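Local coordinates for protein peptidase S15/CocE/NonD (Thaumarchaeota archaeon SCGC AB-539-E09, PDB 4PF1) that probably acts as a serine aminopeptidase of the alpha/beta-hydrolase fold, cleaving residues from the amino-terminal ends of peptides, at residues A201-A206 against P582-N587; T231-L236 against R439-I444. All coordinates share one frame; numbering follows the deposited sequence.

Interaction 1: residues A201-A206 against P582-N587; sequences AFRQEA and PLYDRN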
ATOM      1  N   ALA A 201       3.333 -27.058 -26.877  1.00 15.28           N
ATOM      2  CA  ALA A 201       3.957 -26.875 -25.566  1.00 14.16           C
ATOM      3  C   ALA A 201       2.890 -26.929 -24.471  1.00 16.68           C
ATOM      4  O   ALA A 201       1.986 -26.098 -24.453  1.00 15.47           O
ATOM      5  CB  ALA A 201       4.714 -25.560 -25.524  1.00 14.44           C
ATOM      6  N   PHE A 202       2.974 -27.943 -23.589  1.00 13.88           N
ATOM      7  CA  PHE A 202       1.987 -28.204 -22.537  1.00 13.14           C
ATOM      8  C   PHE A 202       2.012 -27.183 -21.390  1.00 17.18           C
ATOM      9  O   PHE A 202       3.052 -26.979 -20.761  1.00 17.07           O
ATOM     10  CB  PHE A 202       2.165 -29.624 -21.973  1.00 14.71           C
ATOM     11  CG  PHE A 202       1.121 -30.044 -20.956  1.00 15.70           C
ATOM     12  CD1 PHE A 202      -0.238 -29.904 -21.228  1.00 18.28           C
ATOM     13  CD2 PHE A 202       1.496 -30.616 -19.747  1.00 16.78           C
ATOM     14  CE1 PHE A 202      -1.200 -30.302 -20.294  1.00 18.83           C
ATOM     15  CE2 PHE A 202       0.531 -31.030 -18.823  1.00 19.69           C
ATOM     16  CZ  PHE A 202      -0.810 -30.863 -19.099  1.00 17.67           C
ATOM     17  N   ARG A 203       0.829 -26.607 -21.079  1.00 13.23           N
ATOM     18  CA  ARG A 203       0.630 -25.667 -19.967  1.00 12.83           C
ATOM     19  C   ARG A 203       0.271 -26.454 -18.692  1.00 16.81           C
ATOM     20  O   ARG A 203      -0.882 -26.449 -18.256  1.00 16.00           O
ATOM     21  CB  ARG A 203      -0.459 -24.627 -20.312  1.00 11.95           C
ATOM     22  CG  ARG A 203       0.059 -23.468 -21.143  1.00 17.15           C
ATOM     23  CD  ARG A 203      -1.012 -22.829 -22.014  1.00 19.22           C
ATOM     24  NE  ARG A 203      -1.899 -21.946 -21.249  1.00 16.02           N
ATOM     25  CZ  ARG A 203      -1.651 -20.663 -21.003  1.00 28.97           C
ATOM     26  NH1 ARG A 203      -0.544 -20.093 -21.466  1.00 16.46           N
ATOM     27  NH2 ARG A 203      -2.503 -19.942 -20.288  1.00 14.02           N
ATOM     28  N   GLN A 204       1.272 -27.148 -18.113  1.00 13.78           N
ATOM     29  CA  GLN A 204       1.127 -27.991 -16.917  1.00 13.69           C
ATOM     30  C   GLN A 204       0.517 -27.244 -15.714  1.00 19.57           C
ATOM     31  O   GLN A 204      -0.301 -27.824 -15.003  1.00 19.50           O
ATOM     32  CB  GLN A 204       2.474 -28.626 -16.523  1.00 14.51           C
ATOM     33  CG  GLN A 204       3.647 -27.643 -16.460  1.00 17.15           C
ATOM     34  CD  GLN A 204       4.937 -28.249 -15.950  1.00 24.36           C
ATOM     35  OE1 GLN A 204       5.061 -29.462 -15.750  1.00 15.31           O
ATOM     36  NE2 GLN A 204       5.936 -27.403 -15.729  1.00 14.64           N
ATOM     37  N   GLU A 205       0.896 -25.967 -15.502  1.00 17.43           N
ATOM     38  CA  GLU A 205       0.398 -25.155 -14.384  1.00 17.32           C
ATOM     39  C   GLU A 205      -1.082 -24.789 -14.537  1.00 21.28           C
ATOM     40  O   GLU A 205      -1.797 -24.712 -13.537  1.00 20.99           O
ATOM     41  CB  GLU A 205       1.225 -23.880 -14.234  1.00 18.37           C
ATOM     42  CG  GLU A 205       2.309 -23.987 -13.182  1.00 28.13           C
ATOM     43  CD  GLU A 205       2.609 -22.667 -12.500  1.00 38.04           C
ATOM     44  OE1 GLU A 205       3.218 -21.789 -13.151  1.00 25.95           O
ATOM     45  OE2 GLU A 205       2.172 -22.487 -11.341  1.00 22.32           O
ATOM     46  N   ALA A 206      -1.528 -24.526 -15.770  1.00 17.51           N
ATOM     47  CA  ALA A 206      -2.916 -24.165 -16.041  1.00 17.25           C
ATOM     48  C   ALA A 206      -3.800 -25.401 -16.219  1.00 20.80           C
ATOM     49  O   ALA A 206      -5.019 -25.299 -16.072  1.00 21.26           O
ATOM     50  CB  ALA A 206      -2.992 -23.291 -17.284  1.00 18.00           C
ATOM     51  N   PRO A 582       7.489 -22.299 -14.717  1.00 13.47           N
ATOM     52  CA  PRO A 582       6.869 -23.639 -14.760  1.00 13.48           C
ATOM     53  C   PRO A 582       5.558 -23.723 -15.545  1.00 17.44           C
ATOM     54  O   PRO A 582       4.988 -24.812 -15.624  1.00 17.19           O
ATOM     55  CB  PRO A 582       6.637 -23.943 -13.278  1.00 15.25           C
ATOM     56  CG  PRO A 582       6.314 -22.602 -12.684  1.00 19.45           C
ATOM     57  CD  PRO A 582       7.100 -21.577 -13.486  1.00 14.94           C
ATOM     58  N   LEU A 583       5.069 -22.589 -16.109  1.00 13.86           N
ATOM     59  CA  LEU A 583       3.828 -22.551 -16.898  1.00 13.21           C
ATOM     60  C   LEU A 583       3.859 -23.639 -17.972  1.00 14.72           C
ATOM     61  O   LEU A 583       2.938 -24.447 -18.044  1.00 13.24           O
ATOM     62  CB  LEU A 583       3.612 -21.152 -17.526  1.00 13.26           C
ATOM     63  CG  LEU A 583       2.357 -20.949 -18.419  1.00 18.41           C
ATOM     64  CD1 LEU A 583       1.062 -21.423 -17.719  1.00 18.61           C
ATOM     65  CD2 LEU A 583       2.221 -19.502 -18.832  1.00 20.64           C
ATOM     66  N   TYR A 584       4.959 -23.711 -18.737  1.00 10.59           N
ATOM     67  CA  TYR A 584       5.156 -24.757 -19.736  1.00 10.39           C
ATOM     68  C   TYR A 584       6.145 -25.783 -19.218  1.00 13.61           C
ATOM     69  O   TYR A 584       7.137 -25.408 -18.588  1.00 11.85           O
ATOM     70  CB  TYR A 584       5.651 -24.161 -21.064  1.00 11.05           C
ATOM     71  CG  TYR A 584       4.627 -23.278 -21.736  1.00 11.95           C
ATOM     72  CD1 TYR A 584       4.593 -21.908 -21.495  1.00 13.12           C
ATOM     73  CD2 TYR A 584       3.661 -23.818 -22.579  1.00 12.78           C
ATOM     74  CE1 TYR A 584       3.631 -21.094 -22.089  1.00 13.53           C
ATOM     75  CE2 TYR A 584       2.706 -23.011 -23.192  1.00 13.57           C
ATOM     76  CZ  TYR A 584       2.684 -21.652 -22.930  1.00 19.63           C
ATOM     77  OH  TYR A 584       1.738 -20.859 -23.523  1.00 18.78           O
ATOM     78  N   ASP A 585       5.891 -27.083 -19.474  1.00 11.41           N
ATOM     79  CA  ASP A 585       6.839 -28.119 -19.064  1.00 11.39           C
ATOM     80  C   ASP A 585       8.102 -28.018 -19.939  1.00 16.08           C
ATOM     81  O   ASP A 585       8.038 -27.484 -21.050  1.00 15.38           O
ATOM     82  CB  ASP A 585       6.212 -29.530 -19.113  1.00 13.33           C
ATOM     83  CG  ASP A 585       5.779 -30.036 -20.479  1.00 18.33           C
ATOM     84  OD1 ASP A 585       5.657 -29.213 -21.410  1.00 17.32           O
ATOM     85  OD2 ASP A 585       5.515 -31.246 -20.602  1.00 25.35           O
ATOM     86  N   ARG A 586       9.249 -28.452 -19.410  1.00 13.31           N
ATOM     87  CA  ARG A 586      10.518 -28.357 -20.133  1.00 13.37           C
ATOM     88  C   ARG A 586      10.585 -29.313 -21.292  1.00 18.32           C
ATOM     89  O   ARG A 586      10.183 -30.477 -21.168  1.00 18.72           O
ATOM     90  CB  ARG A 586      11.709 -28.658 -19.212  1.00 12.50           C
ATOM     91  CG  ARG A 586      11.835 -27.760 -18.003  1.00 18.66           C
ATOM     92  CD  ARG A 586      12.794 -28.350 -16.990  1.00 19.95           C
ATOM     93  NE  ARG A 586      12.406 -29.699 -16.566  1.00 16.50           N
ATOM     94  CZ  ARG A 586      13.270 -30.667 -16.274  1.00 24.55           C
ATOM     95  NH1 ARG A 586      14.575 -30.450 -16.361  1.00 10.30           N
ATOM     96  NH2 ARG A 586      12.835 -31.860 -15.899  1.00 17.18           N
ATOM     97  N   ASN A 587      11.168 -28.855 -22.399  1.00 14.55           N
ATOM     98  CA  ASN A 587      11.475 -29.738 -23.504  1.00 14.67           C
ATOM     99  C   ASN A 587      12.769 -30.469 -23.120  1.00 18.75           C
ATOM    100  O   ASN A 587      13.723 -29.812 -22.687  1.00 18.12           O
ATOM    101  CB  ASN A 587      11.625 -28.962 -24.815  1.00 13.88           C
ATOM    102  CG  ASN A 587      11.652 -29.851 -26.035  1.00 28.41           C
ATOM    103  OD1 ASN A 587      12.552 -30.678 -26.218  1.00 23.28           O
ATOM    104  ND2 ASN A 587      10.664 -29.696 -26.900  1.00 18.35           N
TER
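Phe202 O accepts a hydrogen bond from Asp585 N at 3.1 Å. It also lies 3.2 Å from Tyr584 CA in a CA-H...O contact. Arg203, the next residue, is the centre of an inverse gamma turn and the N-cap position of helix 204-215. This turn of the S15 peptidase region is met here by a loop of the C-terminal non-catalytic region. Arg203 CA approaches Leu583 O in a second CA-H...O contact, so the two backbones touch at two successive residues. The side chains of Arg203 and Tyr584 run side by side in the same direction. CG of Arg203 packs 3.4 Å from CE2 of Tyr584. NH1 of Arg203 then bonds Tyr584 OH at 3.2 Å, with the hydroxyl close to the guanidinium plane. Leu583 CD1 lies over the centre of one guanidinium face. Gln204 CG sits between the backbone N and the carbonyl carbon (chi1 49°), and the chain is extended beyond it. Its NE2 gives Pro582 O a 2.8 Å hydrogen bond, with the donor tilted 24° from the carbonyl plane. Further out, Arg203 NE and NH2 bond the carbonyls of Asp195 and Gln296, which fix its rotation. Asp585 OD1 forms a salt bridge with Arg534 NH1.

Interaction 2: residues T231-L236 against R439-I444; sequences TYDAYL and RQRPTI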
ATOM      1  N   THR A 231       6.145 -22.444  -7.249  1.00 10.17           N
ATOM      2  CA  THR A 231       5.750 -23.519  -8.179  1.00 10.12           C
ATOM      3  C   THR A 231       6.912 -23.937  -9.087  1.00 13.04           C
ATOM      4  O   THR A 231       6.989 -25.105  -9.464  1.00 11.87           O
ATOM      5  CB  THR A 231       4.514 -23.125  -9.001  1.00 17.81           C
ATOM      6  OG1 THR A 231       4.798 -21.955  -9.771  1.00 17.53           O
ATOM      7  CG2 THR A 231       3.279 -22.899  -8.132  1.00 17.20           C
ATOM      8  N   TYR A 232       7.819 -22.989  -9.420  1.00 10.21           N
ATOM      9  CA  TYR A 232       9.017 -23.244 -10.232  1.00 10.04           C
ATOM     10  C   TYR A 232       9.800 -24.420  -9.640  1.00 16.22           C
ATOM     11  O   TYR A 232      10.104 -25.378 -10.348  1.00 16.02           O
ATOM     12  CB  TYR A 232       9.893 -21.975 -10.295  1.00 10.71           C
ATOM     13  CG  TYR A 232      11.164 -22.129 -11.108  1.00 11.80           C
ATOM     14  CD1 TYR A 232      12.296 -22.731 -10.561  1.00 13.61           C
ATOM     15  CD2 TYR A 232      11.254 -21.627 -12.403  1.00 12.47           C
ATOM     16  CE1 TYR A 232      13.473 -22.864 -11.295  1.00 14.84           C
ATOM     17  CE2 TYR A 232      12.432 -21.737 -13.141  1.00 13.57           C
ATOM     18  CZ  TYR A 232      13.537 -22.365 -12.586  1.00 21.28           C
ATOM     19  OH  TYR A 232      14.702 -22.487 -13.301  1.00 22.16           O
ATOM     20  N   ASP A 233      10.070 -24.357  -8.321  1.00 14.72           N
ATOM     21  CA  ASP A 233      10.769 -25.384  -7.564  1.00 15.65           C
ATOM     22  C   ASP A 233      10.008 -26.713  -7.583  1.00 19.09           C
ATOM     23  O   ASP A 233      10.605 -27.753  -7.873  1.00 20.17           O
ATOM     24  CB  ASP A 233      10.968 -24.913  -6.118  1.00 18.33           C
ATOM     25  CG  ASP A 233      12.410 -24.915  -5.682  1.00 33.64           C
ATOM     26  OD1 ASP A 233      12.918 -25.997  -5.323  1.00 36.30           O
ATOM     27  OD2 ASP A 233      13.035 -23.835  -5.701  1.00 40.70           O
ATOM     28  N   ALA A 234       8.686 -26.670  -7.315  1.00 14.03           N
ATOM     29  CA  ALA A 234       7.808 -27.849  -7.258  1.00 13.62           C
ATOM     30  C   ALA A 234       7.781 -28.639  -8.574  1.00 16.37           C
ATOM     31  O   ALA A 234       8.003 -29.847  -8.554  1.00 15.20           O
ATOM     32  CB  ALA A 234       6.392 -27.433  -6.874  1.00 14.06           C
ATOM     33  N   TYR A 235       7.527 -27.957  -9.712  1.00 13.32           N
ATOM     34  CA  TYR A 235       7.428 -28.600 -11.023  1.00 13.13           C
ATOM     35  C   TYR A 235       8.797 -29.099 -11.539  1.00 19.06           C
ATOM     36  O   TYR A 235       8.844 -30.137 -12.204  1.00 19.10           O
ATOM     37  CB  TYR A 235       6.750 -27.665 -12.042  1.00 13.20           C
ATOM     38  CG  TYR A 235       5.246 -27.587 -11.861  1.00 13.64           C
ATOM     39  CD1 TYR A 235       4.677 -26.678 -10.974  1.00 15.27           C
ATOM     40  CD2 TYR A 235       4.393 -28.444 -12.553  1.00 13.90           C
ATOM     41  CE1 TYR A 235       3.296 -26.618 -10.783  1.00 16.00           C
ATOM     42  CE2 TYR A 235       3.007 -28.383 -12.382  1.00 14.21           C
ATOM     43  CZ  TYR A 235       2.464 -27.470 -11.491  1.00 19.82           C
ATOM     44  OH  TYR A 235       1.104 -27.408 -11.294  1.00 18.91           O
ATOM     45  N   LEU A 236       9.903 -28.396 -11.195  1.00 16.20           N
ATOM     46  CA  LEU A 236      11.260 -28.808 -11.590  1.00 16.04           C
ATOM     47  C   LEU A 236      11.682 -30.095 -10.863  1.00 20.64           C
ATOM     48  O   LEU A 236      12.277 -30.977 -11.487  1.00 19.56           O
ATOM     49  CB  LEU A 236      12.281 -27.679 -11.331  1.00 15.69           C
ATOM     50  CG  LEU A 236      13.716 -27.881 -11.874  1.00 20.00           C
ATOM     51  CD1 LEU A 236      13.725 -28.071 -13.394  1.00 19.48           C
ATOM     52  CD2 LEU A 236      14.615 -26.708 -11.488  1.00 21.28           C
ATOM     53  N   ARG A 439       8.208 -15.827 -15.320  1.00  8.20           N
ATOM     54  CA  ARG A 439       8.063 -14.629 -14.505  1.00  7.49           C
ATOM     55  C   ARG A 439       9.143 -14.629 -13.461  1.00 10.53           C
ATOM     56  O   ARG A 439       9.773 -15.669 -13.236  1.00  8.52           O
ATOM     57  CB  ARG A 439       6.695 -14.597 -13.819  1.00  6.72           C
ATOM     58  CG  ARG A 439       5.513 -14.486 -14.744  1.00  8.37           C
ATOM     59  CD  ARG A 439       4.275 -14.164 -13.943  1.00  7.85           C
ATOM     60  NE  ARG A 439       4.126 -12.720 -13.753  1.00  7.39           N
ATOM     61  CZ  ARG A 439       3.271 -12.161 -12.906  1.00 19.51           C
ATOM     62  NH1 ARG A 439       2.491 -12.918 -12.143  1.00 10.80           N
ATOM     63  NH2 ARG A 439       3.188 -10.844 -12.813  1.00  7.71           N
ATOM     64  N   GLN A 440       9.325 -13.493 -12.766  1.00  8.01           N
ATOM     65  CA  GLN A 440      10.278 -13.397 -11.667  1.00  8.69           C
ATOM     66  C   GLN A 440       9.803 -14.282 -10.518  1.00 15.36           C
ATOM     67  O   GLN A 440       8.596 -14.411 -10.291  1.00 14.77           O
ATOM     68  CB  GLN A 440      10.461 -11.938 -11.216  1.00 10.25           C
ATOM     69  CG  GLN A 440      11.281 -11.108 -12.215  1.00 19.46           C
ATOM     70  CD  GLN A 440      11.690  -9.753 -11.690  1.00 31.51           C
ATOM     71  OE1 GLN A 440      12.858  -9.365 -11.767  1.00 31.41           O
ATOM     72  NE2 GLN A 440      10.732  -8.975 -11.204  1.00 13.07           N
ATOM     73  N   ARG A 441      10.739 -14.969  -9.862  1.00 13.68           N
ATOM     74  CA  ARG A 441      10.404 -15.889  -8.784  1.00 13.62           C
ATOM     75  C   ARG A 441      10.144 -15.134  -7.474  1.00 17.98           C
ATOM     76  O   ARG A 441      10.665 -14.030  -7.305  1.00 17.79           O
ATOM     77  CB  ARG A 441      11.486 -16.960  -8.627  1.00 12.18           C
ATOM     78  CG  ARG A 441      11.257 -18.109  -9.596  1.00 17.26           C
ATOM     79  CD  ARG A 441      12.454 -19.009  -9.708  1.00 25.68           C
ATOM     80  NE  ARG A 441      12.528 -19.959  -8.603  1.00 29.68           N
ATOM     81  CZ  ARG A 441      13.640 -20.582  -8.236  1.00 40.41           C
ATOM     82  NH1 ARG A 441      13.621 -21.447  -7.234  1.00 27.73           N
ATOM     83  NH2 ARG A 441      14.781 -20.349  -8.875  1.00 26.26           N
ATOM     84  N   PRO A 442       9.253 -15.648  -6.579  1.00 14.23           N
ATOM     85  CA  PRO A 442       8.550 -16.949  -6.637  1.00 13.87           C
ATOM     86  C   PRO A 442       7.339 -16.975  -7.582  1.00 16.27           C
ATOM     87  O   PRO A 442       6.559 -16.019  -7.632  1.00 14.51           O
ATOM     88  CB  PRO A 442       8.120 -17.168  -5.182  1.00 16.10           C
ATOM     89  CG  PRO A 442       7.905 -15.778  -4.650  1.00 20.39           C
ATOM     90  CD  PRO A 442       8.969 -14.935  -5.314  1.00 15.93           C
ATOM     91  N   THR A 443       7.180 -18.080  -8.331  1.00 13.58           N
ATOM     92  CA  THR A 443       6.016 -18.255  -9.207  1.00 13.80           C
ATOM     93  C   THR A 443       4.928 -18.966  -8.405  1.00 18.26           C
ATOM     94  O   THR A 443       5.200 -19.978  -7.750  1.00 17.25           O
ATOM     95  CB  THR A 443       6.367 -18.990 -10.512  1.00 21.62           C
ATOM     96  OG1 THR A 443       6.847 -20.299 -10.209  1.00 22.73           O
ATOM     97  CG2 THR A 443       7.378 -18.224 -11.368  1.00 20.65           C
ATOM     98  N   ILE A 444       3.713 -18.408  -8.410  1.00 15.34           N
ATOM     99  CA  ILE A 444       2.594 -18.955  -7.635  1.00 15.64           C
ATOM    100  C   ILE A 444       1.403 -19.290  -8.559  1.00 20.10           C
ATOM    101  O   ILE A 444       1.345 -18.769  -9.678  1.00 19.54           O
ATOM    102  CB  ILE A 444       2.192 -17.978  -6.482  1.00 18.76           C
ATOM    103  CG1 ILE A 444       1.748 -16.592  -7.024  1.00 18.95           C
ATOM    104  CG2 ILE A 444       3.322 -17.861  -5.443  1.00 19.23           C
ATOM    105  CD1 ILE A 444       1.111 -15.665  -5.985  1.00 25.63           C
TER
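Thr231 and Thr443 bring the two backbones closest, with their CA atoms 5.4 Å apart. Thr231 is the first residue of helix 231-238. Thr443 belongs to an irregular stretch with a cis peptide bond before Pro442. Thr231 N donates a 2.7 Å hydrogen bond to Thr443 O, and it is nearly straight at 173°. The two hydroxyls add a second link, OG1 of Thr231 to OG1 of Thr443, also 2.7 Å. In both threonines OG1 sits between the backbone N and the carbonyl carbon (chi1 about 60° in each), which brings the two oxygens together. The loop thus binds a backbone N-H of the first helical turn, one that has no carbonyl of a preceding turn to bond. In this way a helix of the S15 peptidase region is joined to a loop of the C-terminal non-catalytic region. Beyond the threonines, Arg441 lies over one face of the Tyr232 ring. Its CD makes a CH-pi contact 3.9 Å from the ring centroid. The guanidinium is turned 19° from the ring plane, with Tyr232 CD1 3.4 Å above its centre. NH1 of Arg441 forms a salt bridge to Asp233 OD2 at 2.9 Å. Asp230 takes NE of Arg441 and the backbone N of Thr443, while Asp233 OD1 pairs with Arg237. An alanine in place of Arg441 would probably leave Asp233 OD2 and Asp230 OD2 without this charge partner and open a gap over the Tyr232 ring. Arg462 of the second subunit packs on Arg441, and Tyr232 OH bonds Pro435 O.

Overall arrangement
Both interactions join the S15 peptidase region to the C-terminal region, and their centres are about 12 Å apart. Along the chain, interaction 2 is nested inside the loop closed by interaction 1. Helices 204-215 and 231-238, which follow each other in the chain, each offer their N-terminal part. Interaction 1 is mostly buried, about 15 Å from the chain centre. It relies on backbone carbonyls, an arginine-tyrosine bond and a glutamine amide. Interaction 2 is partly buried, about 21 Å out and beside the second subunit, and includes an acid-arginine pair. The two meet directly. Glu205 OE2 is hydrogen-bonded to Thr231 OG1, and Pro582 packs on Thr231 and Thr443.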